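Local coordinates for nucleoside hydrolase, putative (Trypanosoma brucei, PDB 3FZ0), which belongs to the nucleoside hydrolase family and binds a calcium ion near the centre of its chain, at residues B[16-21]-B[281-286]. The protein carries 2 engineered substitutions. Residues are numbered along the deposited sequence; the frame is centred on the assembly and turned at random.
Sequences GGDDAI and VPDAVA. With CA (calcium ion), chain G.
Two helix N-termini, 17-21 and 282-286, run roughly parallel with axes 7.4 Å apart at closest, placing D19 and D283 on one calcium ion, with D18 beside them. D19 chelates it with both oxygens, OD1 at 2.6 Å and OD2 at 2.5 Å from CA, its CG anti to the carbonyl carbon. OD1 also accepts the backbone N of G16 from above the carboxylate plane, and T13 OG1 hydrogen-bonds OD2. D283, with CG likewise anti to its carbonyl carbon, offers OD2 alone, 2.4 Å from CA, while its OD1 accepts a hydrogen bond from water 2. The two ligating carboxylates are turned obliquely. D18 stays off the metal. Its CG sits in the crowded position between N and the carbonyl carbon (chi1 71°), which carries the group toward helix 282-286, over the D283 carboxylate with planes nearly parallel (14°). There the anti lone pair of OD2 accepts D283 N at 2.8 Å, nearly straight at 167°; OD2 also hydrogen-bonds a bound BTB, probably from the crystallisation liquor. OD1 receives water 1. Away from the metal, V281 CG1 packs against D18 CB at 3.6 Å, and I21 CG2 meets A284 CB at 3.9 Å. Waters 1, 2 and 3, D14 OD1 and the L134 carbonyl oxygen complete the site. D18 OD2 and D283 OD2 lie 3.1 Å apart, both acceptors; calcium and the N-terminal NH groups plausibly offset this crowding of negative charge, with D18 acting as a second-shell residue.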
ATOM      1  N   GLY B  16      25.956   9.906  14.272  1.00 65.87           N
ATOM      2  CA  GLY B  16      25.639   9.632  15.674  1.00 65.12           C
ATOM      3  C   GLY B  16      26.798   8.978  16.435  1.00 65.21           C
ATOM      4  O   GLY B  16      27.890   8.765  15.887  1.00 64.64           O
ATOM      5  N   GLY B  17      26.541   8.647  17.705  1.00 64.91           N
ATOM      6  CA  GLY B  17      27.544   8.067  18.587  1.00 64.02           C
ATOM      7  C   GLY B  17      28.159   6.806  18.004  1.00 64.19           C
ATOM      8  O   GLY B  17      29.393   6.685  17.923  1.00 64.42           O
ATOM      9  N   ASP B  18      27.321   5.868  17.558  1.00 63.95           N
ATOM     10  CA  ASP B  18      27.865   4.632  16.964  1.00 63.16           C
ATOM     11  C   ASP B  18      28.517   4.835  15.588  1.00 62.54           C
ATOM     12  O   ASP B  18      29.465   4.140  15.231  1.00 63.08           O
ATOM     13  CB  ASP B  18      26.876   3.450  17.045  1.00 63.24           C
ATOM     14  CG  ASP B  18      25.673   3.604  16.115  1.00 64.60           C
ATOM     15  OD1 ASP B  18      25.008   4.679  16.147  1.00 64.39           O
ATOM     16  OD2 ASP B  18      25.426   2.630  15.334  1.00 63.84           O
ATOM     17  N   ASP B  19      28.071   5.834  14.841  1.00 62.04           N
ATOM     18  CA  ASP B  19      28.818   6.258  13.649  1.00 61.51           C
ATOM     19  C   ASP B  19      30.257   6.702  13.980  1.00 61.28           C
ATOM     20  O   ASP B  19      31.207   6.403  13.243  1.00 61.72           O
ATOM     21  CB  ASP B  19      28.097   7.400  12.942  1.00 61.44           C
ATOM     22  CG  ASP B  19      26.692   7.038  12.533  1.00 62.88           C
ATOM     23  OD1 ASP B  19      25.779   7.069  13.377  1.00 65.58           O
ATOM     24  OD2 ASP B  19      26.464   6.720  11.342  1.00 63.30           O
ATOM     25  N   ALA B  20      30.423   7.448  15.067  1.00 60.70           N
ATOM     26  CA  ALA B  20      31.753   7.902  15.468  1.00 60.64           C
ATOM     27  C   ALA B  20      32.652   6.724  15.825  1.00 60.48           C
ATOM     28  O   ALA B  20      33.777   6.692  15.352  1.00 60.99           O
ATOM     29  CB  ALA B  20      31.683   8.909  16.612  1.00 60.42           C
ATOM     30  N   ILE B  21      32.170   5.781  16.649  1.00 59.99           N
ATOM     31  CA  ILE B  21      32.934   4.566  16.987  1.00 59.89           C
ATOM     32  C   ILE B  21      33.293   3.793  15.697  1.00 60.17           C
ATOM     33  O   ILE B  21      34.415   3.302  15.551  1.00 60.13           O
ATOM     34  CB  ILE B  21      32.147   3.604  17.955  1.00 60.16           C
ATOM     35  CG1 ILE B  21      31.824   4.305  19.282  1.00 59.32           C
ATOM     36  CG2 ILE B  21      32.931   2.258  18.178  1.00 58.85           C
ATOM     37  CD1 ILE B  21      33.036   4.776  20.077  1.00 57.73           C
ATOM     38  N   VAL B 281      26.260  -1.435  19.442  1.00 67.20           N
ATOM     39  CA  VAL B 281      26.946  -0.411  18.641  1.00 66.40           C
ATOM     40  C   VAL B 281      26.875  -0.746  17.134  1.00 65.60           C
ATOM     41  O   VAL B 281      27.873  -1.061  16.519  1.00 65.76           O
ATOM     42  CB  VAL B 281      28.427  -0.237  19.112  1.00 66.45           C
ATOM     43  CG1 VAL B 281      29.029   1.018  18.520  1.00 67.07           C
ATOM     44  CG2 VAL B 281      28.499  -0.156  20.618  1.00 66.53           C
ATOM     45  N   PRO B 282      25.683  -0.670  16.530  1.00 65.16           N
ATOM     46  CA  PRO B 282      25.458  -1.245  15.188  1.00 64.45           C
ATOM     47  C   PRO B 282      26.419  -0.824  14.098  1.00 64.45           C
ATOM     48  O   PRO B 282      26.941  -1.702  13.374  1.00 64.27           O
ATOM     49  CB  PRO B 282      24.023  -0.839  14.855  1.00 63.95           C
ATOM     50  CG  PRO B 282      23.365  -0.772  16.218  1.00 64.36           C
ATOM     51  CD  PRO B 282      24.440  -0.090  17.076  1.00 65.03           C
ATOM     52  N   ASP B 283      26.650   0.483  13.935  1.00 64.25           N
ATOM     53  CA  ASP B 283      27.543   0.932  12.836  1.00 63.56           C
ATOM     54  C   ASP B 283      28.960   0.386  12.941  1.00 62.85           C
ATOM     55  O   ASP B 283      29.600   0.155  11.923  1.00 63.00           O
ATOM     56  CB  ASP B 283      27.575   2.447  12.747  1.00 63.91           C
ATOM     57  CG  ASP B 283      26.245   3.023  12.334  1.00 65.39           C
ATOM     58  OD1 ASP B 283      25.467   2.318  11.670  1.00 66.74           O
ATOM     59  OD2 ASP B 283      25.963   4.192  12.672  1.00 65.49           O
ATOM     60  N   ALA B 284      29.451   0.160  14.159  1.00 61.84           N
ATOM     61  CA  ALA B 284      30.806  -0.371  14.335  1.00 61.06           C
ATOM     62  C   ALA B 284      30.872  -1.797  13.832  1.00 60.73           C
ATOM     63  O   ALA B 284      31.891  -2.218  13.263  1.00 60.40           O
ATOM     64  CB  ALA B 284      31.267  -0.285  15.797  1.00 60.74           C
ATOM     65  N   VAL B 285      29.778  -2.541  14.015  1.00 60.15           N
ATOM     66  CA  VAL B 285      29.715  -3.923  13.546  1.00 59.54           C
ATOM     67  C   VAL B 285      29.785  -3.959  12.002  1.00 59.93           C
ATOM     68  O   VAL B 285      30.464  -4.803  11.392  1.00 60.47           O
ATOM     69  CB  VAL B 285      28.458  -4.676  14.131  1.00 59.70           C
ATOM     70  CG1 VAL B 285      28.359  -6.124  13.630  1.00 59.33           C
ATOM     71  CG2 VAL B 285      28.480  -4.695  15.645  1.00 57.95           C
ATOM     72  N   ALA B 286      29.102  -3.024  11.360  1.00 59.91           N
ATOM     73  CA  ALA B 286      29.099  -2.956   9.909  1.00 59.97           C
ATOM     74  C   ALA B 286      30.509  -2.641   9.379  1.00 60.24           C
ATOM     75  O   ALA B 286      30.997  -3.319   8.464  1.00 60.83           O
ATOM     76  CB  ALA B 286      28.074  -1.908   9.425  1.00 59.51           C
TER
HETATM   77 CA    CA G 400      24.223   5.689  11.847  1.00 62.36          CA
HETATM   78  O   HOH W   1      23.489   5.524  14.177  1.00 28.67           O
HETATM   79  O   HOH W   2      23.216   3.625  11.799  1.00 33.86           O
HETATM   80  O   HOH W   3      21.564   6.083  11.599  1.00 45.13           O